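Local coordinates for pectinesterase (Aspergillus niger, PDB 5C1E), which catalyses the hydrolysis of methyl esters of galacturonosyl units in pectin, releasing methanol, and is probably involved in the maceration and soft-rotting of plant tissue, at residues S136-T141 with E157-Y162; D161-D166 with G182-S187. All coordinates share one frame; numbering follows the deposited sequence.

Contact 1 (S136-T141 with E157-Y162). With GOL (glycerol), chain I.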
loop_
_atom_site.group_PDB
_atom_site.type_symbol
_atom_site.label_atom_id
_atom_site.label_comp_id
_atom_site.label_asym_id
_atom_site.label_seq_id
_atom_site.Cartn_x
_atom_site.Cartn_y
_atom_site.Cartn_z
ATOM N N SER A 136 3.595 -7.056 -2.815
ATOM C CA SER A 136 3.874 -8.358 -2.216
ATOM C C SER A 136 5.228 -8.428 -1.517
ATOM O O SER A 136 6.250 -7.980 -2.050
ATOM C CB SER A 136 3.793 -9.444 -3.289
ATOM O OG SER A 136 2.477 -9.540 -3.802
ATOM N N GLY A 137 5.203 -8.978 -0.305
ATOM C CA GLY A 137 6.411 -9.246 0.480
ATOM C C GLY A 137 6.049 -10.115 1.661
ATOM O O GLY A 137 5.073 -10.865 1.590
ATOM N N TYR A 138 6.850 -10.050 2.733
ATOM C CA TYR A 138 6.564 -10.791 3.956
ATOM C C TYR A 138 6.615 -9.813 5.132
ATOM O O TYR A 138 5.571 -9.481 5.727
ATOM C CB TYR A 138 7.539 -11.966 4.143
ATOM C CG TYR A 138 7.078 -12.885 5.230
ATOM C CD1 TYR A 138 6.179 -13.924 4.956
ATOM C CD2 TYR A 138 7.489 -12.695 6.546
ATOM C CE1 TYR A 138 5.728 -14.750 5.966
ATOM C CE2 TYR A 138 7.045 -13.525 7.564
ATOM C CZ TYR A 138 6.151 -14.553 7.256
ATOM O OH TYR A 138 5.680 -15.380 8.258
ATOM N N GLN A 139 7.822 -9.357 5.461
ATOM C CA GLN A 139 8.010 -8.362 6.490
ATOM C C GLN A 139 8.212 -6.971 5.883
ATOM O O GLN A 139 9.115 -6.777 5.057
ATOM C CB GLN A 139 9.215 -8.723 7.375
ATOM C CG GLN A 139 9.384 -7.795 8.557
ATOM C CD GLN A 139 10.378 -8.330 9.575
ATOM O OE1 GLN A 139 11.107 -9.293 9.318
ATOM N NE2 GLN A 139 10.391 -7.724 10.745
ATOM N N ASP A 140 7.357 -6.025 6.295
ATOM C CA ASP A 140 7.426 -4.622 5.859
ATOM C C ASP A 140 7.131 -4.399 4.346
ATOM O O ASP A 140 7.791 -3.611 3.680
ATOM C CB ASP A 140 8.798 -4.037 6.188
ATOM C CG ASP A 140 8.999 -3.761 7.657
ATOM O OD1 ASP A 140 8.263 -4.279 8.490
ATOM O OD2 ASP A 140 9.954 -3.010 7.976
ATOM N N THR A 141 6.144 -5.105 3.807
ATOM C CA THR A 141 5.821 -4.998 2.373
ATOM C C THR A 141 5.602 -3.573 1.883
ATOM O O THR A 141 6.231 -3.158 0.921
ATOM C CB THR A 141 4.575 -5.820 2.008
ATOM O OG1 THR A 141 4.747 -7.189 2.439
ATOM C CG2 THR A 141 4.325 -5.754 0.504
ATOM N N GLU A 157 -0.056 -7.737 0.316
ATOM C CA GLU A 157 0.259 -9.032 0.921
ATOM C C GLU A 157 1.526 -9.008 1.745
ATOM O O GLU A 157 2.559 -8.460 1.327
ATOM C CB GLU A 157 0.389 -10.112 -0.154
ATOM C CG GLU A 157 0.540 -11.511 0.421
ATOM C CD GLU A 157 0.383 -12.635 -0.592
ATOM O OE1 GLU A 157 0.391 -13.802 -0.160
ATOM O OE2 GLU A 157 0.269 -12.378 -1.801
ATOM N N GLY A 158 1.445 -9.664 2.903
ATOM C CA GLY A 158 2.570 -9.844 3.791
ATOM C C GLY A 158 2.138 -10.493 5.088
ATOM O O GLY A 158 1.022 -11.022 5.206
ATOM N N ALA A 159 3.028 -10.458 6.069
ATOM C CA ALA A 159 2.798 -11.097 7.345
ATOM C C ALA A 159 3.088 -10.196 8.540
ATOM O O ALA A 159 2.314 -10.171 9.494
ATOM C CB ALA A 159 3.656 -12.343 7.444
ATOM N N VAL A 160 4.225 -9.504 8.494
ATOM C CA VAL A 160 4.742 -8.768 9.615
ATOM C C VAL A 160 4.893 -7.284 9.302
ATOM O O VAL A 160 5.720 -6.891 8.468
ATOM C CB VAL A 160 6.097 -9.359 10.047
ATOM C CG1 VAL A 160 6.691 -8.555 11.203
ATOM C CG2 VAL A 160 5.896 -10.808 10.443
ATOM N N ASP A 161 4.083 -6.470 9.981
ATOM C CA ASP A 161 4.121 -5.009 9.869
ATOM C C ASP A 161 4.084 -4.617 8.414
ATOM O O ASP A 161 4.872 -3.795 7.975
ATOM C CB ASP A 161 5.384 -4.425 10.520
ATOM C CG ASP A 161 5.515 -4.758 11.990
ATOM O OD1 ASP A 161 4.510 -5.136 12.653
ATOM O OD2 ASP A 161 6.650 -4.597 12.508
ATOM N N TYR A 162 3.203 -5.243 7.644
ATOM C CA TYR A 162 3.279 -5.100 6.193
ATOM C C TYR A 162 2.608 -3.861 5.589
ATOM O O TYR A 162 2.781 -3.605 4.406
ATOM C CB TYR A 162 2.915 -6.399 5.472
ATOM C CG TYR A 162 1.520 -6.979 5.597
ATOM C CD1 TYR A 162 1.181 -7.823 6.648
ATOM C CD2 TYR A 162 0.580 -6.764 4.608
ATOM C CE1 TYR A 162 -0.059 -8.404 6.732
ATOM C CE2 TYR A 162 -0.673 -7.346 4.674
ATOM C CZ TYR A 162 -0.989 -8.170 5.719
ATOM O OH TYR A 162 -2.230 -8.753 5.767
HETATM C C1 GOL I . 8.419 -1.463 11.549
HETATM O O1 GOL I . 7.833 -2.654 11.006
HETATM C C2 GOL I . 9.895 -1.699 11.839
HETATM O O2 GOL I . 10.054 -2.815 12.714
HETATM C C3 GOL I . 10.629 -2.007 10.550
HETATM O O3 GOL I . 12.035 -2.191 10.787
HETATM O O HOH W 1 8.821 -5.051 11.085
#

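Contact 2 (D161-D166 with G182-S187)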
loop_
_atom_site.group_PDB
_atom_site.type_symbol
_atom_site.label_atom_id
_atom_site.label_comp_id
_atom_site.label_asym_id
_atom_site.label_seq_id
_atom_site.Cartn_x
_atom_site.Cartn_y
_atom_site.Cartn_z
ATOM N N ASP A 161 4.083 -6.470 9.981
ATOM C CA ASP A 161 4.121 -5.009 9.869
ATOM C C ASP A 161 4.084 -4.617 8.414
ATOM O O ASP A 161 4.872 -3.795 7.975
ATOM C CB ASP A 161 5.384 -4.425 10.520
ATOM C CG ASP A 161 5.515 -4.758 11.990
ATOM O OD1 ASP A 161 4.510 -5.136 12.653
ATOM O OD2 ASP A 161 6.650 -4.597 12.508
ATOM N N TYR A 162 3.203 -5.243 7.644
ATOM C CA TYR A 162 3.279 -5.100 6.193
ATOM C C TYR A 162 2.608 -3.861 5.589
ATOM O O TYR A 162 2.781 -3.605 4.406
ATOM C CB TYR A 162 2.915 -6.399 5.472
ATOM C CG TYR A 162 1.520 -6.979 5.597
ATOM C CD1 TYR A 162 1.181 -7.823 6.648
ATOM C CD2 TYR A 162 0.580 -6.764 4.608
ATOM C CE1 TYR A 162 -0.059 -8.404 6.732
ATOM C CE2 TYR A 162 -0.673 -7.346 4.674
ATOM C CZ TYR A 162 -0.989 -8.170 5.719
ATOM O OH TYR A 162 -2.230 -8.753 5.767
ATOM N N ILE A 163 1.900 -3.087 6.418
ATOM C CA ILE A 163 1.485 -1.713 6.083
ATOM C C ILE A 163 1.979 -0.881 7.255
ATOM O O ILE A 163 1.508 -1.056 8.368
ATOM C CB ILE A 163 -0.036 -1.582 5.923
ATOM C CG1 ILE A 163 -0.529 -2.518 4.819
ATOM C CG2 ILE A 163 -0.426 -0.132 5.626
ATOM C CD1 ILE A 163 -2.042 -2.667 4.754
ATOM N N PHE A 164 2.993 -0.063 7.026
ATOM C CA PHE A 164 3.705 0.579 8.128
ATOM C C PHE A 164 4.245 1.948 7.736
ATOM O O PHE A 164 4.513 2.201 6.567
ATOM C CB PHE A 164 4.829 -0.356 8.679
ATOM C CG PHE A 164 6.067 -0.402 7.821
ATOM C CD1 PHE A 164 6.048 -1.049 6.586
ATOM C CD2 PHE A 164 7.239 0.194 8.237
ATOM C CE1 PHE A 164 7.171 -1.066 5.784
ATOM C CE2 PHE A 164 8.365 0.183 7.436
ATOM C CZ PHE A 164 8.338 -0.448 6.217
ATOM N N GLY A 165 4.411 2.813 8.742
ATOM C CA GLY A 165 4.895 4.184 8.537
ATOM C C GLY A 165 3.902 5.201 9.041
ATOM O O GLY A 165 2.935 4.849 9.748
ATOM N N ASP A 166 4.133 6.458 8.663
ATOM C CA ASP A 166 3.383 7.611 9.177
ATOM C C ASP A 166 2.630 8.405 8.098
ATOM O O ASP A 166 2.295 9.596 8.287
ATOM C CB ASP A 166 4.306 8.551 9.946
ATOM C CG ASP A 166 3.551 9.627 10.697
ATOM O OD1 ASP A 166 2.488 9.355 11.270
ATOM O OD2 ASP A 166 4.026 10.768 10.682
ATOM N N GLY A 182 1.385 -12.384 12.245
ATOM C CA GLY A 182 1.910 -11.059 12.547
ATOM C C GLY A 182 0.824 -10.000 12.595
ATOM O O GLY A 182 -0.377 -10.313 12.595
ATOM N N ALA A 183 1.251 -8.744 12.693
ATOM C CA ALA A 183 0.324 -7.616 12.721
ATOM C C ALA A 183 0.294 -6.968 11.355
ATOM O O ALA A 183 1.331 -6.784 10.736
ATOM C CB ALA A 183 0.736 -6.616 13.780
ATOM N N ILE A 184 -0.901 -6.614 10.881
ATOM C CA ILE A 184 -1.034 -6.057 9.551
ATOM C C ILE A 184 -0.463 -4.638 9.508
ATOM O O ILE A 184 0.365 -4.335 8.671
ATOM C CB ILE A 184 -2.499 -6.032 9.091
ATOM C CG1 ILE A 184 -3.041 -7.449 8.951
ATOM C CG2 ILE A 184 -2.616 -5.313 7.764
ATOM C CD1 ILE A 184 -4.543 -7.541 8.838
ATOM N N THR A 185 -0.924 -3.775 10.406
ATOM C CA THR A 185 -0.467 -2.370 10.412
ATOM C C THR A 185 0.559 -2.094 11.506
ATOM O O THR A 185 0.491 -2.647 12.598
ATOM C CB THR A 185 -1.627 -1.355 10.556
ATOM O OG1 THR A 185 -2.286 -1.465 11.839
ATOM C CG2 THR A 185 -2.618 -1.519 9.430
ATOM N N ALA A 186 1.486 -1.191 11.211
ATOM C CA ALA A 186 2.414 -0.693 12.198
ATOM C C ALA A 186 2.645 0.807 11.989
ATOM O O ALA A 186 3.641 1.234 11.396
ATOM C CB ALA A 186 3.721 -1.481 12.134
ATOM N N SER A 187 1.696 1.604 12.473
ATOM C CA SER A 187 1.762 3.050 12.301
ATOM C C SER A 187 2.812 3.651 13.225
ATOM O O SER A 187 2.902 3.273 14.392
ATOM C CB SER A 187 0.417 3.711 12.574
ATOM O OG SER A 187 0.558 5.115 12.728
HETATM O O HOH W 2 3.931 -7.994 13.047
#

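Contact 1 (S136-T141 with E157-Y162)
Tyr138 lays one face of its phenol ring on the methyl group of Ala159, whose CB sits 3.5 Å from the ring centroid and displaced toward the CZ end, a CH-pi contact. CG of Tyr138 stands anti to the backbone N (chi1 -168°), which swings the ring over the other segment although its CB starts off away from it. Val160 CG2 approaches Tyr138 CE2 obliquely, 4.1 Å away. Within 157-162, the Tyr162 ring has Gly158 C over one face, toward the rim. The two segments are equivalent corners of successive coils of the right-handed parallel beta-helix that pectinesterases share: Ser136 and Glu157 are the last parallel pair of their two strands before the corner, and the two segments then turn together toward the next sheet. Carbonyls do most of the holding. Tyr138 O takes two N-H groups: Ala159 N lies 2.7 Å from it, in the carbonyl plane on a lone pair, and Val160 N is tilted out of that plane. Glu157 O is likewise gripped twice, by Gly137 N and by the Thr141 hydroxyl, OG1 standing 2.8 Å away. Further on, Asp140 N meets Val160 O at 2.9 Å, nearly in line with the C=O bond, and the extended Gln139 side chain runs alongside Val160 CG1. At the far end, Asp140 and the predicted active-site residue Asp161 share a water that donates to Asp140 OD1 and, at 2.6 Å, to Asp161 OD2, while accepting from Gln139 NE2. A glycerol, probably from the crystallisation liquor, lies beside this water, with its O1 against both carboxylates.

Contact 2 (D161-D166 with G182-S187)
Ile184 lies alongside the Tyr162 ring, both side chains pointing the same way, and can be followed outward from its CB, 4.1 Å from Tyr162 CE1. One branch, CG2, sits over a face of the ring toward its rim, 4.2 Å from the centroid, and also touches Ile163 CD1. The second branch, CG1, is anti to the carbonyl carbon (chi1 -65°) and reaches the phenol end, 3.5 Å from Tyr162 OH; the terminal CD1 approaches that same oxygen, which is hydrogen-bonded to Ser178. Ile184 is also where its chain turns a corner, and beyond it the neighbouring coils of the beta-helix run as parallel strands, 163-165 beside 185-187, at 8° to one another. Ile163 N bonds to Ile184 O, Ala186 N to Ile163 O at 2.8 Å, and Gly165 N to Ala186 O, the alternating ladder of a parallel sheet. Ile163 and Thr185 occupy one face; on the opposite one Ala186 CB packs against Phe164 CB and lies 3.7 Å from Asp161 CG, while the Phe164 ring leads off to stack on Tyr143. Before the corner, Asp161 N bonds to Ala183 O with a bent N-H···O angle of 133°. A water donates to Asp161 OD1 and accepts from Ala183 N at 2.8 Å, tying the carboxylate to the next coil, and Arg221 supplies that same oxygen with a salt bridge.

Overall arrangement
Contact 1 and contact 2 follow one another along the chain and share Asp161 and Tyr162, their centres about 8 Å apart. Contact 1 is the partly buried one, a corner between two sheets of the beta-helix, where paired carbonyl acceptors, a tyrosine-alanine contact and a water-bridged pair of carboxylates do the work. Contact 2 is buried throughout, with a regular parallel ladder and aliphatic packing once the corner is passed. They touch directly where Asp140 O of contact 1 lies 3.4 Å from Phe164 CE1 of contact 2. Because both hold part of the surroundings of the predicted active-site residue Asp161, they probably line the same site from adjoining coils.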